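Local coordinates for protein putative fimbrial subunit (Corynebacterium diphtheriae, PDB 4HSS) that forms the polymerised shaft of a cell-surface pilus as the major pilin SpaD, a chain of three CnaA- or CnaB-like domains that probably serves in adhesion, at residues A[65-70]-A[84-89]; A[125-130]-A[279-284]. All blocks are in the same frame, centred on the assembly; numbering follows the deposited sequence.

Contact 1: residues A[65-70]-A[84-89]; sequences TKLNFD and ADAKGH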
ATOM      1  N   THR A  65      -3.039 -34.797  -6.808  1.00 41.95           N
ATOM      2  CA  THR A  65      -1.986 -35.720  -7.228  1.00 41.83           C
ATOM      3  C   THR A  65      -2.242 -37.105  -6.624  1.00 46.31           C
ATOM      4  O   THR A  65      -2.153 -37.241  -5.404  1.00 48.36           O
ATOM      5  CB  THR A  65      -0.617 -35.117  -6.814  1.00 50.71           C
ATOM      6  OG1 THR A  65      -0.520 -33.808  -7.379  1.00 49.13           O
ATOM      7  CG2 THR A  65       0.596 -35.983  -7.242  1.00 48.55           C
ATOM      8  N   LYS A  66      -2.563 -38.122  -7.472  1.00 40.24           N
ATOM      9  CA  LYS A  66      -2.731 -39.519  -7.075  1.00 39.50           C
ATOM     10  C   LYS A  66      -1.392 -40.018  -6.492  1.00 46.29           C
ATOM     11  O   LYS A  66      -0.333 -39.713  -7.038  1.00 46.84           O
ATOM     12  CB  LYS A  66      -3.172 -40.366  -8.279  1.00 40.71           C
ATOM     13  CG  LYS A  66      -3.771 -41.730  -7.913  1.00 48.22           C
ATOM     14  CD  LYS A  66      -4.036 -42.576  -9.150  1.00 56.01           C
ATOM     15  CE  LYS A  66      -4.261 -44.040  -8.842  1.00 75.08           C
ATOM     16  NZ  LYS A  66      -4.301 -44.865 -10.087  1.00 84.67           N
ATOM     17  N   LEU A  67      -1.431 -40.701  -5.356  1.00 43.32           N
ATOM     18  CA  LEU A  67      -0.213 -41.175  -4.688  1.00 42.75           C
ATOM     19  C   LEU A  67      -0.011 -42.673  -4.952  1.00 49.72           C
ATOM     20  O   LEU A  67      -0.977 -43.344  -5.319  1.00 48.79           O
ATOM     21  CB  LEU A  67      -0.262 -40.844  -3.182  1.00 41.92           C
ATOM     22  CG  LEU A  67      -0.484 -39.375  -2.811  1.00 43.64           C
ATOM     23  CD1 LEU A  67      -0.644 -39.231  -1.356  1.00 43.69           C
ATOM     24  CD2 LEU A  67       0.660 -38.486  -3.252  1.00 43.55           C
ATOM     25  N   ASN A  68       1.250 -43.198  -4.872  1.00 50.58           N
ATOM     26  CA  ASN A  68       1.572 -44.618  -5.224  1.00 51.69           C
ATOM     27  C   ASN A  68       0.759 -45.741  -4.468  1.00 57.96           C
ATOM     28  O   ASN A  68       0.691 -46.880  -4.959  1.00 59.60           O
ATOM     29  CB  ASN A  68       3.080 -44.910  -5.067  1.00 51.03           C
ATOM     30  CG  ASN A  68       3.650 -44.687  -3.682  1.00 87.91           C
ATOM     31  OD1 ASN A  68       2.943 -44.703  -2.672  1.00 87.13           O
ATOM     32  ND2 ASN A  68       4.965 -44.511  -3.591  1.00 82.44           N
ATOM     33  N   PHE A  69       0.131 -45.403  -3.324  1.00 52.93           N
ATOM     34  CA  PHE A  69      -0.597 -46.252  -2.363  1.00 50.94           C
ATOM     35  C   PHE A  69      -1.750 -47.045  -2.976  1.00 54.74           C
ATOM     36  O   PHE A  69      -2.548 -46.493  -3.728  1.00 54.46           O
ATOM     37  CB  PHE A  69      -1.086 -45.401  -1.186  1.00 51.85           C
ATOM     38  CG  PHE A  69       0.062 -44.794  -0.412  1.00 52.62           C
ATOM     39  CD1 PHE A  69       0.689 -45.503   0.608  1.00 55.07           C
ATOM     40  CD2 PHE A  69       0.559 -43.543  -0.741  1.00 54.53           C
ATOM     41  CE1 PHE A  69       1.761 -44.956   1.311  1.00 55.67           C
ATOM     42  CE2 PHE A  69       1.651 -43.006  -0.052  1.00 57.68           C
ATOM     43  CZ  PHE A  69       2.250 -43.721   0.964  1.00 55.73           C
ATOM     44  N   ASP A  70      -1.793 -48.364  -2.677  1.00 52.19           N
ATOM     45  CA  ASP A  70      -2.791 -49.287  -3.210  1.00 53.09           C
ATOM     46  C   ASP A  70      -3.860 -49.571  -2.165  1.00 57.45           C
ATOM     47  O   ASP A  70      -3.589 -50.163  -1.118  1.00 57.92           O
ATOM     48  CB  ASP A  70      -2.142 -50.605  -3.728  1.00 55.61           C
ATOM     49  CG  ASP A  70      -3.081 -51.592  -4.441  1.00 72.45           C
ATOM     50  OD1 ASP A  70      -2.689 -52.768  -4.608  1.00 72.96           O
ATOM     51  OD2 ASP A  70      -4.203 -51.178  -4.852  1.00 80.64           O
ATOM     52  N   ALA A  84       2.826 -33.742   4.711  1.00 60.33           N
ATOM     53  CA  ALA A  84       4.227 -34.075   4.977  1.00 60.12           C
ATOM     54  C   ALA A  84       4.522 -35.559   4.731  1.00 63.29           C
ATOM     55  O   ALA A  84       5.576 -35.872   4.171  1.00 63.16           O
ATOM     56  CB  ALA A  84       4.587 -33.699   6.406  1.00 61.01           C
ATOM     57  N   ASP A  85       3.588 -36.463   5.123  1.00 59.48           N
ATOM     58  CA  ASP A  85       3.724 -37.917   4.955  1.00 59.44           C
ATOM     59  C   ASP A  85       3.612 -38.329   3.479  1.00 63.94           C
ATOM     60  O   ASP A  85       4.066 -39.416   3.112  1.00 63.52           O
ATOM     61  CB  ASP A  85       2.673 -38.687   5.787  1.00 61.53           C
ATOM     62  CG  ASP A  85       2.509 -38.297   7.246  1.00 78.99           C
ATOM     63  OD1 ASP A  85       3.482 -37.774   7.841  1.00 80.98           O
ATOM     64  OD2 ASP A  85       1.410 -38.529   7.802  1.00 85.63           O
ATOM     65  N   ALA A  86       2.979 -37.486   2.646  1.00 61.10           N
ATOM     66  CA  ALA A  86       2.786 -37.754   1.218  1.00 61.50           C
ATOM     67  C   ALA A  86       4.065 -37.548   0.402  1.00 66.77           C
ATOM     68  O   ALA A  86       4.169 -38.094  -0.704  1.00 67.18           O
ATOM     69  CB  ALA A  86       1.694 -36.855   0.669  1.00 62.19           C
ATOM     70  N   LYS A  87       5.015 -36.732   0.922  1.00 62.99           N
ATOM     71  CA  LYS A  87       6.266 -36.383   0.241  1.00 62.67           C
ATOM     72  C   LYS A  87       7.065 -37.627  -0.116  1.00 66.00           C
ATOM     73  O   LYS A  87       7.322 -38.478   0.743  1.00 66.83           O
ATOM     74  CB  LYS A  87       7.098 -35.411   1.085  1.00 65.54           C
ATOM     75  CG  LYS A  87       6.467 -34.027   1.149  1.00 85.04           C
ATOM     76  CD  LYS A  87       7.166 -33.091   2.122  1.00 95.94           C
ATOM     77  CE  LYS A  87       6.465 -31.750   2.191  1.00100.59           C
ATOM     78  NZ  LYS A  87       7.121 -30.827   3.154  1.00107.02           N
ATOM     79  N   GLY A  88       7.381 -37.747  -1.402  1.00 60.78           N
ATOM     80  CA  GLY A  88       8.120 -38.881  -1.950  1.00 59.71           C
ATOM     81  C   GLY A  88       7.247 -39.997  -2.484  1.00 62.36           C
ATOM     82  O   GLY A  88       7.771 -41.028  -2.916  1.00 61.73           O
ATOM     83  N   HIS A  89       5.911 -39.803  -2.480  1.00 58.84           N
ATOM     84  CA  HIS A  89       4.981 -40.828  -2.957  1.00 58.83           C
ATOM     85  C   HIS A  89       4.044 -40.310  -4.067  1.00 57.83           C
ATOM     86  O   HIS A  89       2.969 -40.873  -4.281  1.00 56.65           O
ATOM     87  CB  HIS A  89       4.178 -41.414  -1.787  1.00 61.03           C
ATOM     88  CG  HIS A  89       5.013 -41.821  -0.612  1.00 65.55           C
ATOM     89  ND1 HIS A  89       5.958 -42.835  -0.701  1.00 67.99           N
ATOM     90  CD2 HIS A  89       5.021 -41.330   0.645  1.00 68.14           C
ATOM     91  CE1 HIS A  89       6.524 -42.903   0.493  1.00 67.87           C
ATOM     92  NE2 HIS A  89       5.984 -42.032   1.341  1.00 68.30           N
TER

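Contact 2: residues A[125-130]-A[279-284]; sequences GIVTGA and VIFNNP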
ATOM      1  N   GLY A 125      -3.733 -10.732  -3.186  1.00 59.24           N
ATOM      2  CA  GLY A 125      -4.035 -10.591  -1.763  1.00 58.77           C
ATOM      3  C   GLY A 125      -4.445 -11.850  -1.015  1.00 61.47           C
ATOM      4  O   GLY A 125      -4.617 -11.806   0.210  1.00 61.71           O
ATOM      5  N   ILE A 126      -4.610 -12.977  -1.738  1.00 54.94           N
ATOM      6  CA  ILE A 126      -4.991 -14.245  -1.125  1.00 52.84           C
ATOM      7  C   ILE A 126      -3.765 -14.956  -0.534  1.00 53.76           C
ATOM      8  O   ILE A 126      -2.780 -15.240  -1.232  1.00 51.50           O
ATOM      9  CB  ILE A 126      -5.770 -15.166  -2.114  1.00 55.22           C
ATOM     10  CG1 ILE A 126      -7.085 -14.494  -2.652  1.00 54.56           C
ATOM     11  CG2 ILE A 126      -6.026 -16.559  -1.526  1.00 55.46           C
ATOM     12  CD1 ILE A 126      -8.116 -13.918  -1.586  1.00 52.73           C
ATOM     13  N   VAL A 127      -3.877 -15.248   0.773  1.00 48.82           N
ATOM     14  CA  VAL A 127      -2.977 -16.064   1.601  1.00 46.69           C
ATOM     15  C   VAL A 127      -3.629 -17.460   1.630  1.00 49.55           C
ATOM     16  O   VAL A 127      -4.667 -17.658   2.271  1.00 49.01           O
ATOM     17  CB  VAL A 127      -2.845 -15.437   3.006  1.00 49.46           C
ATOM     18  CG1 VAL A 127      -1.856 -16.176   3.871  1.00 48.54           C
ATOM     19  CG2 VAL A 127      -2.498 -13.953   2.936  1.00 49.65           C
ATOM     20  N   THR A 128      -3.065 -18.390   0.878  1.00 46.79           N
ATOM     21  CA  THR A 128      -3.587 -19.748   0.721  1.00 47.01           C
ATOM     22  C   THR A 128      -3.392 -20.591   1.972  1.00 51.44           C
ATOM     23  O   THR A 128      -2.472 -20.355   2.748  1.00 50.49           O
ATOM     24  CB  THR A 128      -2.935 -20.452  -0.500  1.00 59.48           C
ATOM     25  OG1 THR A 128      -1.546 -20.674  -0.266  1.00 60.30           O
ATOM     26  CG2 THR A 128      -3.143 -19.700  -1.824  1.00 57.92           C
ATOM     27  N   GLY A 129      -4.270 -21.576   2.136  1.00 49.08           N
ATOM     28  CA  GLY A 129      -4.217 -22.581   3.189  1.00 48.85           C
ATOM     29  C   GLY A 129      -3.185 -23.650   2.851  1.00 53.66           C
ATOM     30  O   GLY A 129      -2.670 -23.704   1.721  1.00 54.05           O
ATOM     31  N   ALA A 130      -2.888 -24.519   3.825  1.00 49.89           N
ATOM     32  CA  ALA A 130      -1.897 -25.591   3.690  1.00 49.73           C
ATOM     33  C   ALA A 130      -2.404 -26.750   2.840  1.00 51.01           C
ATOM     34  O   ALA A 130      -3.611 -27.000   2.823  1.00 49.00           O
ATOM     35  CB  ALA A 130      -1.509 -26.112   5.076  1.00 51.25           C
ATOM     36  N   VAL A 279       4.508  -4.810   2.242  1.00 41.14           N
ATOM     37  CA  VAL A 279       4.408  -5.492   3.520  1.00 41.20           C
ATOM     38  C   VAL A 279       4.867  -6.904   3.248  1.00 44.53           C
ATOM     39  O   VAL A 279       4.502  -7.472   2.212  1.00 43.47           O
ATOM     40  CB  VAL A 279       3.101  -5.437   4.368  1.00 45.89           C
ATOM     41  CG1 VAL A 279       2.769  -4.025   4.808  1.00 45.67           C
ATOM     42  CG2 VAL A 279       1.919  -6.096   3.678  1.00 46.32           C
ATOM     43  N   ILE A 280       5.753  -7.424   4.132  1.00 40.70           N
ATOM     44  CA  ILE A 280       6.301  -8.771   4.040  1.00 39.93           C
ATOM     45  C   ILE A 280       6.032  -9.496   5.348  1.00 45.43           C
ATOM     46  O   ILE A 280       6.404  -9.022   6.417  1.00 46.56           O
ATOM     47  CB  ILE A 280       7.806  -8.831   3.655  1.00 42.43           C
ATOM     48  CG1 ILE A 280       8.129  -7.957   2.444  1.00 43.86           C
ATOM     49  CG2 ILE A 280       8.224 -10.247   3.379  1.00 40.44           C
ATOM     50  CD1 ILE A 280       9.037  -6.857   2.729  1.00 51.33           C
ATOM     51  N   PHE A 281       5.378 -10.650   5.252  1.00 41.16           N
ATOM     52  CA  PHE A 281       5.093 -11.537   6.359  1.00 39.57           C
ATOM     53  C   PHE A 281       5.128 -12.955   5.855  1.00 40.16           C
ATOM     54  O   PHE A 281       5.070 -13.168   4.642  1.00 36.06           O
ATOM     55  CB  PHE A 281       3.734 -11.215   7.010  1.00 41.34           C
ATOM     56  CG  PHE A 281       2.574 -11.199   6.050  1.00 42.90           C
ATOM     57  CD1 PHE A 281       1.953 -12.382   5.663  1.00 44.37           C
ATOM     58  CD2 PHE A 281       2.102  -9.999   5.522  1.00 44.75           C
ATOM     59  CE1 PHE A 281       0.902 -12.369   4.747  1.00 44.31           C
ATOM     60  CE2 PHE A 281       1.038  -9.989   4.614  1.00 46.76           C
ATOM     61  CZ  PHE A 281       0.448 -11.175   4.236  1.00 44.08           C
ATOM     62  N   ASN A 282       5.192 -13.928   6.798  1.00 38.21           N
ATOM     63  CA  ASN A 282       5.115 -15.363   6.525  1.00 38.11           C
ATOM     64  C   ASN A 282       3.671 -15.800   6.316  1.00 42.90           C
ATOM     65  O   ASN A 282       2.747 -15.269   6.947  1.00 42.79           O
ATOM     66  CB  ASN A 282       5.717 -16.182   7.688  1.00 36.82           C
ATOM     67  CG  ASN A 282       4.979 -16.076   9.020  1.00 52.95           C
ATOM     68  OD1 ASN A 282       4.656 -14.978   9.507  1.00 56.09           O
ATOM     69  ND2 ASN A 282       4.735 -17.216   9.668  1.00 32.62           N
ATOM     70  N   ASN A 283       3.472 -16.780   5.452  1.00 39.82           N
ATOM     71  CA  ASN A 283       2.158 -17.386   5.341  1.00 38.92           C
ATOM     72  C   ASN A 283       2.120 -18.365   6.513  1.00 42.32           C
ATOM     73  O   ASN A 283       2.968 -19.258   6.567  1.00 40.61           O
ATOM     74  CB  ASN A 283       1.948 -18.048   3.964  1.00 38.30           C
ATOM     75  CG  ASN A 283       0.609 -18.726   3.750  1.00 51.21           C
ATOM     76  OD1 ASN A 283      -0.181 -18.908   4.666  1.00 51.83           O
ATOM     77  ND2 ASN A 283       0.316 -19.113   2.533  1.00 39.21           N
ATOM     78  N   PRO A 284       1.266 -18.147   7.543  1.00 40.51           N
ATOM     79  CA  PRO A 284       1.300 -19.031   8.731  1.00 40.14           C
ATOM     80  C   PRO A 284       1.157 -20.529   8.429  1.00 42.77           C
ATOM     81  O   PRO A 284       1.718 -21.357   9.145  1.00 41.49           O
ATOM     82  CB  PRO A 284       0.118 -18.533   9.558  1.00 42.27           C
ATOM     83  CG  PRO A 284      -0.024 -17.098   9.159  1.00 46.52           C
ATOM     84  CD  PRO A 284       0.241 -17.095   7.697  1.00 42.04           C
TER

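Contact 1: residues A[65-70]-A[84-89]
Leu-67 and Asn-68 meet the carbonyl of His-89 where strand 61-67 ends. Asn-68 N gives a hydrogen bond to His-89 O at 3.0 Å, and the donor is tilted 20° from the carbonyl plane. Leu-67 lies against the same oxygen: its CA makes a CA-H...O contact with His-89 O at 3.2 Å. The close-packed part is formed by Leu-67, Ala-86, Phe-69 and His-89. Leu-67 CG sits anti to the carbonyl carbon (chi1 -55°). From there CD2 stays beside His-89 O, while CD1 reaches the methyl of Ala-86 at 3.9 Å. Ile-133 of strand 132-136 touches both Leu-67 and Ala-86. Phe-69 turns the edge of its ring toward one face of His-89. This is a T-shaped pair with centroids 5.0 Å apart and planes at 71°. Phe-69 CZ lies over that face near its rim, and CE2 comes to 3.5 Å from His-89 CB. Phe-69 also meets the ring of Phe-79 and packs on Pro-80.

The loose, solvent side belongs to Asn-68, which is exposed. Its ND2 approaches the edge of the imidazole and gives only a weak hydrogen bond to His-89 ND1, at 3.5 Å.

His-89 closes a type II beta turn that starts at Ala-86, with its own N bonded to Ala-86 O. The contact thus ties the loop and the weakly bonded helical turn about 84-86 to the end of a strand in the N-terminal prealbumin-like domain. Its chemistry implies that one sound backbone bond and close apolar and aromatic packing hold it, while the exposed asparagine amide adds little.

Contact 2: residues A[125-130]-A[279-284]
Thr-128 O accepts a hydrogen bond from Asn-283 ND2 at 3.1 Å, and a weak one from Asn-285 ND2. The bond from Asn-283 is fairly straight, with an N-H...O angle of 158°. Thr-128 O lies in the plane of the Asn-283 amide. Seen from the carbonyl, the donor comes in at a bend, with a C=O...N angle of 136°. Asn-283 holds its CG anti to the backbone N (chi1 179°), which carries the amide across to strand 126-128. There it lies roughly perpendicular to the Thr-128 side chain. Asn-283 OD1 is also only 3.3 Å from Thr-128 O. Both are acceptors, so this approach probably offsets part of the gain from the ND2 bond. OD1 takes a weak hydrogen bond from Asn-285 N, which may help to fix the amide's rotation.

Val-127 supplies the apolar half. Its side chain and that of Asn-283 run alongside each other, pointing opposite ways. The CG1 methyl lies 3.3 Å from Asn-283 OD1 and 3.5 Å from Asn-283 CG. The other methyl, CG2, comes near the plane of the Phe-281 ring and meets its edge at CE1, 4.2 Å away. CG1 also reaches toward Pro-284 CD, at 4.5 Å. Phe-281 and Pro-284 both pack on Pro-185, and Val-127 touches Thr-159 of strand 149-166.

This interdomain contact joins a strand of the N-terminal prealbumin-like domain to the end of strand 272-282 in the middle domain. The chemistry implies a buried seam in which one sound and one weak amide bond meet a backbone carbonyl beside a small apolar patch.

Contact 1 lies far out in the N-terminal domain and is partly buried. Contact 2 is buried between that domain and the middle one. Their centres are about 25 Å apart and their nearest atoms about 9 Å, with no touch. The two hold different strands, in separate sheets. Residues 65-70 and 84-89 are close in sequence, so contact 1 is local folding within one domain. Residues 125-130 and 279-284 are far apart, so contact 2 joins two domains. The main bond of each uses a backbone carbonyl as acceptor, but its donor is a backbone N-H in the first and an asparagine amide in the second. The aromatic pair belongs to contact 1 alone.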